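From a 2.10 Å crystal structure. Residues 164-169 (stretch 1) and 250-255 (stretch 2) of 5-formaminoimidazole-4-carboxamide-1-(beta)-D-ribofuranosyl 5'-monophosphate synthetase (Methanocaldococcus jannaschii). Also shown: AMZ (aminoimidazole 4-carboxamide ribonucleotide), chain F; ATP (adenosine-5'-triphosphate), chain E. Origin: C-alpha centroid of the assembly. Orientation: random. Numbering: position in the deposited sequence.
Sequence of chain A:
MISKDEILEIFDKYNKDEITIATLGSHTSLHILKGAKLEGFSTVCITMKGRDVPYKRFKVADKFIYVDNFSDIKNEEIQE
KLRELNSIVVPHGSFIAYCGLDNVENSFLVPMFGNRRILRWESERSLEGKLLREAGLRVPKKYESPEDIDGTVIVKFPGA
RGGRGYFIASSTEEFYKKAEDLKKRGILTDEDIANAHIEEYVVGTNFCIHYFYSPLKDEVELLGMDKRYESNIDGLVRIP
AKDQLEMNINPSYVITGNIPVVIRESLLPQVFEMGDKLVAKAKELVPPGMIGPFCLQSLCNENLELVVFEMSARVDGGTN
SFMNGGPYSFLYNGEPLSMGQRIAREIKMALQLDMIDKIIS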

ATOM      1  N   ARG A 164     -41.116   5.692  13.381  1.00 51.43           N
ATOM      2  CA  ARG A 164     -41.466   6.970  14.013  1.00 63.85           C
ATOM      3  C   ARG A 164     -42.920   6.977  14.515  1.00 68.21           C
ATOM      4  O   ARG A 164     -43.175   7.095  15.716  1.00 66.59           O
ATOM      5  CB  ARG A 164     -41.218   8.129  13.051  1.00 61.33           C
ATOM      6  N   GLY A 165     -43.863   6.857  13.585  1.00 68.73           N
ATOM      7  CA  GLY A 165     -45.272   6.696  13.930  1.00 68.98           C
ATOM      8  C   GLY A 165     -45.767   5.304  13.573  1.00 68.18           C
ATOM      9  O   GLY A 165     -46.970   5.042  13.571  1.00 73.44           O
ATOM     10  N   TYR A 166     -44.825   4.413  13.277  1.00 59.62           N
ATOM     11  CA  TYR A 166     -45.116   3.046  12.854  1.00 50.45           C
ATOM     12  C   TYR A 166     -45.730   2.201  13.971  1.00 43.99           C
ATOM     13  O   TYR A 166     -45.568   2.501  15.156  1.00 37.42           O
ATOM     14  CB  TYR A 166     -43.828   2.371  12.364  1.00 56.40           C
ATOM     15  CG  TYR A 166     -43.267   2.921  11.064  1.00 56.03           C
ATOM     16  CD1 TYR A 166     -43.497   4.240  10.681  1.00 62.16           C
ATOM     17  CD2 TYR A 166     -42.488   2.127  10.232  1.00 57.72           C
ATOM     18  CE1 TYR A 166     -42.985   4.746   9.496  1.00 61.75           C
ATOM     19  CE2 TYR A 166     -41.966   2.623   9.045  1.00 57.67           C
ATOM     20  CZ  TYR A 166     -42.217   3.934   8.682  1.00 59.98           C
ATOM     21  OH  TYR A 166     -41.706   4.437   7.504  1.00 53.98           O
ATOM     22  N   PHE A 167     -46.443   1.146  13.588  1.00 36.43           N
ATOM     23  CA  PHE A 167     -46.874   0.137  14.558  1.00 32.05           C
ATOM     24  C   PHE A 167     -47.152  -1.208  13.911  1.00 31.05           C
ATOM     25  O   PHE A 167     -47.302  -1.310  12.688  1.00 33.35           O
ATOM     26  CB  PHE A 167     -48.056   0.618  15.433  1.00 38.96           C
ATOM     27  CG  PHE A 167     -49.363   0.783  14.691  1.00 40.23           C
ATOM     28  CD1 PHE A 167     -49.825   2.048  14.352  1.00 40.06           C
ATOM     29  CD2 PHE A 167     -50.145  -0.324  14.365  1.00 37.57           C
ATOM     30  CE1 PHE A 167     -51.033   2.204  13.685  1.00 42.32           C
ATOM     31  CE2 PHE A 167     -51.351  -0.176  13.694  1.00 38.32           C
ATOM     32  CZ  PHE A 167     -51.795   1.091  13.353  1.00 37.25           C
ATOM     33  N   ILE A 168     -47.194  -2.238  14.748  1.00 32.41           N
ATOM     34  CA  ILE A 168     -47.439  -3.609  14.311  1.00 34.37           C
ATOM     35  C   ILE A 168     -48.839  -4.040  14.745  1.00 36.38           C
ATOM     36  O   ILE A 168     -49.269  -3.737  15.860  1.00 29.23           O
ATOM     37  CB  ILE A 168     -46.412  -4.577  14.944  1.00 33.36           C
ATOM     38  CG1 ILE A 168     -44.988  -4.184  14.532  1.00 37.77           C
ATOM     39  CG2 ILE A 168     -46.733  -6.033  14.580  1.00 27.97           C
ATOM     40  CD1 ILE A 168     -43.908  -4.847  15.349  1.00 41.89           C
ATOM     41  N   ALA A 169     -49.544  -4.746  13.868  1.00 36.77           N
ATOM     42  CA  ALA A 169     -50.878  -5.228  14.188  1.00 37.32           C
ATOM     43  C   ALA A 169     -51.053  -6.657  13.713  1.00 34.84           C
ATOM     44  O   ALA A 169     -50.498  -7.048  12.689  1.00 36.68           O
ATOM     45  CB  ALA A 169     -51.936  -4.321  13.563  1.00 41.05           C
TER
HETATM   46  O5  AMZ F 401     -27.521   5.679   7.887  1.00 35.53           O
HETATM   47  C6  AMZ F 401     -28.532   5.513   7.200  1.00 33.97           C
HETATM   48  N2  AMZ F 401     -28.983   4.327   6.801  1.00 26.89           N
HETATM   49  C3A AMZ F 401     -29.371   6.701   6.758  1.00 27.91           C
HETATM   50  C7A AMZ F 401     -30.584   6.664   6.093  1.00 31.41           C
HETATM   51  N3  AMZ F 401     -31.261   5.584   5.697  1.00 25.65           N
HETATM   52  N1  AMZ F 401     -29.057   7.973   6.973  1.00 32.69           N
HETATM   53  C5  AMZ F 401     -30.043   8.714   6.449  1.00 26.94           C
HETATM   54  N   AMZ F 401     -30.972   7.913   5.914  1.00 35.75           N
HETATM   55  C1  AMZ F 401     -32.212   8.349   5.227  1.00 40.42           C
HETATM   56  C2  AMZ F 401     -33.385   8.545   6.188  1.00 42.31           C
HETATM   57  C3  AMZ F 401     -33.437  10.049   6.383  1.00 45.06           C
HETATM   58  O2  AMZ F 401     -34.796  10.462   6.508  1.00 52.16           O
HETATM   59  O1  AMZ F 401     -34.572   8.098   5.522  1.00 50.91           O
HETATM   60  O   AMZ F 401     -31.883   9.637   4.679  1.00 38.43           O
HETATM   61  C   AMZ F 401     -32.893  10.577   5.059  1.00 48.29           C
HETATM   62  C4  AMZ F 401     -32.187  11.938   5.226  1.00 41.52           C
HETATM   63  O3  AMZ F 401     -31.146  11.835   6.192  1.00 32.80           O
HETATM   64  P   AMZ F 401     -30.954  12.983   7.262  1.00 35.93           P
HETATM   65  OP1 AMZ F 401     -30.543  14.296   6.700  1.00 38.70           O
HETATM   66  O4  AMZ F 401     -32.342  13.127   8.060  1.00 41.19           O
HETATM   67  OP2 AMZ F 401     -29.868  12.452   8.342  1.00 34.79           O
HETATM   68  PG  ATP E 400     -34.918   4.673   6.215  1.00 56.33           P
HETATM   69  O1G ATP E 400     -34.473   5.697   5.195  1.00 53.25           O
HETATM   70  O2G ATP E 400     -34.388   3.274   5.969  1.00 46.99           O
HETATM   71  O3G ATP E 400     -34.775   5.143   7.644  1.00 56.65           O
HETATM   72  PB  ATP E 400     -37.197   3.840   4.718  1.00 47.22           P
HETATM   73  O1B ATP E 400     -36.130   3.525   3.700  1.00 49.54           O
HETATM   74  O2B ATP E 400     -38.390   4.661   4.281  1.00 50.83           O
HETATM   75  O3B ATP E 400     -36.524   4.573   5.995  1.00 49.13           O
HETATM   76  PA  ATP E 400     -39.136   2.138   5.994  1.00 40.04           P
HETATM   77  O1A ATP E 400     -40.041   1.480   4.985  1.00 36.87           O
HETATM   78  O2A ATP E 400     -39.558   3.358   6.767  1.00 40.82           O
HETATM   79  O3A ATP E 400     -37.704   2.413   5.283  1.00 46.35           O
HETATM   80  O5' ATP E 400     -38.736   1.009   7.056  1.00 38.31           O
HETATM   81  C5' ATP E 400     -38.211   1.390   8.317  1.00 38.81           C
HETATM   82  C4' ATP E 400     -37.913   0.121   9.098  1.00 39.60           C
HETATM   83  O4' ATP E 400     -39.128  -0.570   9.410  1.00 36.02           O
HETATM   84  C3' ATP E 400     -37.077  -0.871   8.308  1.00 39.04           C
HETATM   85  O3' ATP E 400     -35.675  -0.617   8.440  1.00 46.13           O
HETATM   86  C2' ATP E 400     -37.481  -2.202   8.912  1.00 39.09           C
HETATM   87  O2' ATP E 400     -36.708  -2.473  10.080  1.00 36.32           O
HETATM   88  C1' ATP E 400     -38.931  -1.985   9.327  1.00 31.08           C
HETATM   89  N9  ATP E 400     -39.790  -2.505   8.246  1.00 32.87           N
HETATM   90  C8  ATP E 400     -40.175  -1.802   7.163  1.00 29.06           C
HETATM   91  N7  ATP E 400     -40.947  -2.558   6.345  1.00 31.25           N
HETATM   92  C5  ATP E 400     -41.080  -3.770   6.919  1.00 31.49           C
HETATM   93  C6  ATP E 400     -41.779  -5.030   6.586  1.00 30.22           C
HETATM   94  N6  ATP E 400     -42.505  -5.154   5.448  1.00 30.68           N
HETATM   95  N1  ATP E 400     -41.648  -6.056   7.450  1.00 33.53           N
HETATM   96  C2  ATP E 400     -40.921  -5.948   8.585  1.00 30.45           C
HETATM   97  N3  ATP E 400     -40.271  -4.831   8.951  1.00 28.55           N
HETATM   98  C4  ATP E 400     -40.302  -3.733   8.166  1.00 29.35           C
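Stretch 2, residues 250-255: NPSYVI

Residues 250-255 lie across residues 164-169 in a modest contact, 306 Å² of buried surface summed over both sides, that joins parts of the chain at least 85 residues apart in sequence. Most of stretch 2 is extended: Asn250, Pro251 and Ser252 form a loop with phi/psi values of -102/143°, -69/146° and -130/161°, and a strand begins at Tyr253 and continues beyond Ile255. Tyr253 itself departs from the regular pattern, with a psi of only 47°. In stretch 1 the loop gives way to a strand at Phe167. The touching parts, taken from Arg164 to Ile168 and from Pro251 to Val254, run 142° apart, so the two segments pass in roughly opposite directions but well short of strictly antiparallel. The nearest CA atoms across the two stretches are those of Arg164 and Ser252, 4.5 Å apart. No clear direct hydrogen bond links the segments, and the contact rests mainly on packing and on one bridging water.

Tyr253 contributes the largest area, 74 Å². Its CA-to-CB bond points toward stretch 1, and with chi1 at -63° (m) the ring lies beside Tyr166 and reaches Ile168. Tyr253 CD2 packs 3.8 Å from Tyr166 CB, an apolar contact at the root of the Tyr166 side chain. Farther along, Tyr253 OH comes within 3.6 Å of Ile168 CD1. Ile168 directs its CA-to-CB bond sideways, but its m,t rotamer carries the end of the side chain nearer to stretch 2 and so allows this approach.

Tyr166, with 52 Å² covered, also points its CA-to-CB bond toward the partner and has an m rotamer (chi1 -69°). The two tyrosine rings are inclined by 30°, with centroids 6.0 Å apart; they are slid past one another and barely overlap, and the close contact between the two residues is the one from Tyr166 CB to Tyr253 CD2. Both side chains also meet ATP. Tyr166 OH donates a hydrogen bond to ATP O2A at 2.5 Å, with the oxygen near the plane of the ring at its edge, while Tyr253 CD1 lies 3.7 Å from the ribose atom ATP O4'. The nucleotide thus touches both members of the tyrosine pair.

Arg164 loses 60 Å², although its CA-to-CB bond points away and its side chain is not modelled beyond CB. The contact is therefore made largely through the backbone: Arg164 N lies 3.4 Å from Tyr253 N and 4.0 Å from Ser252 CB, and Arg164 CA is 4.4 Å from Val254 CG2.

Beside Pro251 the carbonyl oxygens Tyr166 O and Pro251 O are 3.7 Å apart. Two acceptors cannot bond directly to each other, and a water fills the need for a donor, giving one hydrogen bond to Tyr166 O at 2.4 Å and another to Pro251 O at 2.8 Å. Gly165 and Ala169 make no contact with stretch 2.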

ATOM      1  N   ASN A 250     -44.188   2.151  22.877  1.00 36.62           N
ATOM      2  CA  ASN A 250     -44.405   1.789  21.486  1.00 42.18           C
ATOM      3  C   ASN A 250     -43.085   1.804  20.727  1.00 38.51           C
ATOM      4  O   ASN A 250     -42.224   2.647  20.993  1.00 33.86           O
ATOM      5  CB  ASN A 250     -45.384   2.760  20.828  1.00 50.73           C
ATOM      6  CG  ASN A 250     -46.729   2.792  21.526  1.00 57.90           C
ATOM      7  OD1 ASN A 250     -47.144   3.828  22.048  1.00 58.48           O
ATOM      8  ND2 ASN A 250     -47.413   1.652  21.548  1.00 54.77           N
ATOM      9  N   PRO A 251     -42.919   0.864  19.785  1.00 36.50           N
ATOM     10  CA  PRO A 251     -41.722   0.861  18.952  1.00 39.94           C
ATOM     11  C   PRO A 251     -41.688   2.037  17.985  1.00 42.82           C
ATOM     12  O   PRO A 251     -42.729   2.486  17.498  1.00 39.57           O
ATOM     13  CB  PRO A 251     -41.837  -0.451  18.168  1.00 39.87           C
ATOM     14  CG  PRO A 251     -43.304  -0.749  18.141  1.00 43.19           C
ATOM     15  CD  PRO A 251     -43.823  -0.255  19.463  1.00 37.97           C
ATOM     16  N   SER A 252     -40.489   2.539  17.732  1.00 40.07           N
ATOM     17  CA  SER A 252     -40.262   3.459  16.635  1.00 35.97           C
ATOM     18  C   SER A 252     -39.076   2.947  15.829  1.00 36.10           C
ATOM     19  O   SER A 252     -38.291   2.134  16.318  1.00 33.22           O
ATOM     20  CB  SER A 252     -40.006   4.872  17.149  1.00 33.53           C
ATOM     21  OG  SER A 252     -39.115   4.844  18.243  1.00 36.35           O
ATOM     22  N   TYR A 253     -38.958   3.418  14.594  1.00 34.03           N
ATOM     23  CA  TYR A 253     -37.977   2.880  13.658  1.00 35.55           C
ATOM     24  C   TYR A 253     -37.139   3.993  13.028  1.00 28.52           C
ATOM     25  O   TYR A 253     -36.942   4.032  11.818  1.00 31.76           O
ATOM     26  CB  TYR A 253     -38.693   2.044  12.591  1.00 34.67           C
ATOM     27  CG  TYR A 253     -39.400   0.835  13.169  1.00 37.15           C
ATOM     28  CD1 TYR A 253     -38.849  -0.437  13.052  1.00 31.82           C
ATOM     29  CD2 TYR A 253     -40.611   0.966  13.851  1.00 36.28           C
ATOM     30  CE1 TYR A 253     -39.483  -1.544  13.583  1.00 32.58           C
ATOM     31  CE2 TYR A 253     -41.253  -0.143  14.396  1.00 26.03           C
ATOM     32  CZ  TYR A 253     -40.684  -1.392  14.255  1.00 34.76           C
ATOM     33  OH  TYR A 253     -41.305  -2.497  14.787  1.00 33.79           O
ATOM     34  N   VAL A 254     -36.649   4.897  13.870  1.00 28.30           N
ATOM     35  CA  VAL A 254     -35.829   6.010  13.417  1.00 30.74           C
ATOM     36  C   VAL A 254     -34.396   5.549  13.121  1.00 33.65           C
ATOM     37  O   VAL A 254     -33.707   5.049  14.016  1.00 32.26           O
ATOM     38  CB  VAL A 254     -35.768   7.106  14.493  1.00 35.18           C
ATOM     39  CG1 VAL A 254     -34.949   8.295  13.999  1.00 35.92           C
ATOM     40  CG2 VAL A 254     -37.173   7.543  14.890  1.00 42.12           C
ATOM     41  N   ILE A 255     -33.945   5.719  11.875  1.00 35.00           N
ATOM     42  CA  ILE A 255     -32.583   5.312  11.509  1.00 32.82           C
ATOM     43  C   ILE A 255     -31.547   6.072  12.322  1.00 31.31           C
ATOM     44  O   ILE A 255     -31.535   7.308  12.335  1.00 28.92           O
ATOM     45  CB  ILE A 255     -32.279   5.467   9.990  1.00 37.92           C
ATOM     46  CG1 ILE A 255     -30.983   4.737   9.634  1.00 37.14           C
ATOM     47  CG2 ILE A 255     -32.183   6.938   9.581  1.00 39.11           C
ATOM     48  CD1 ILE A 255     -31.039   3.239   9.891  1.00 34.42           C
TER
HETATM   49  O   HOH W   1     -45.501   2.692  17.549  1.00 43.96           O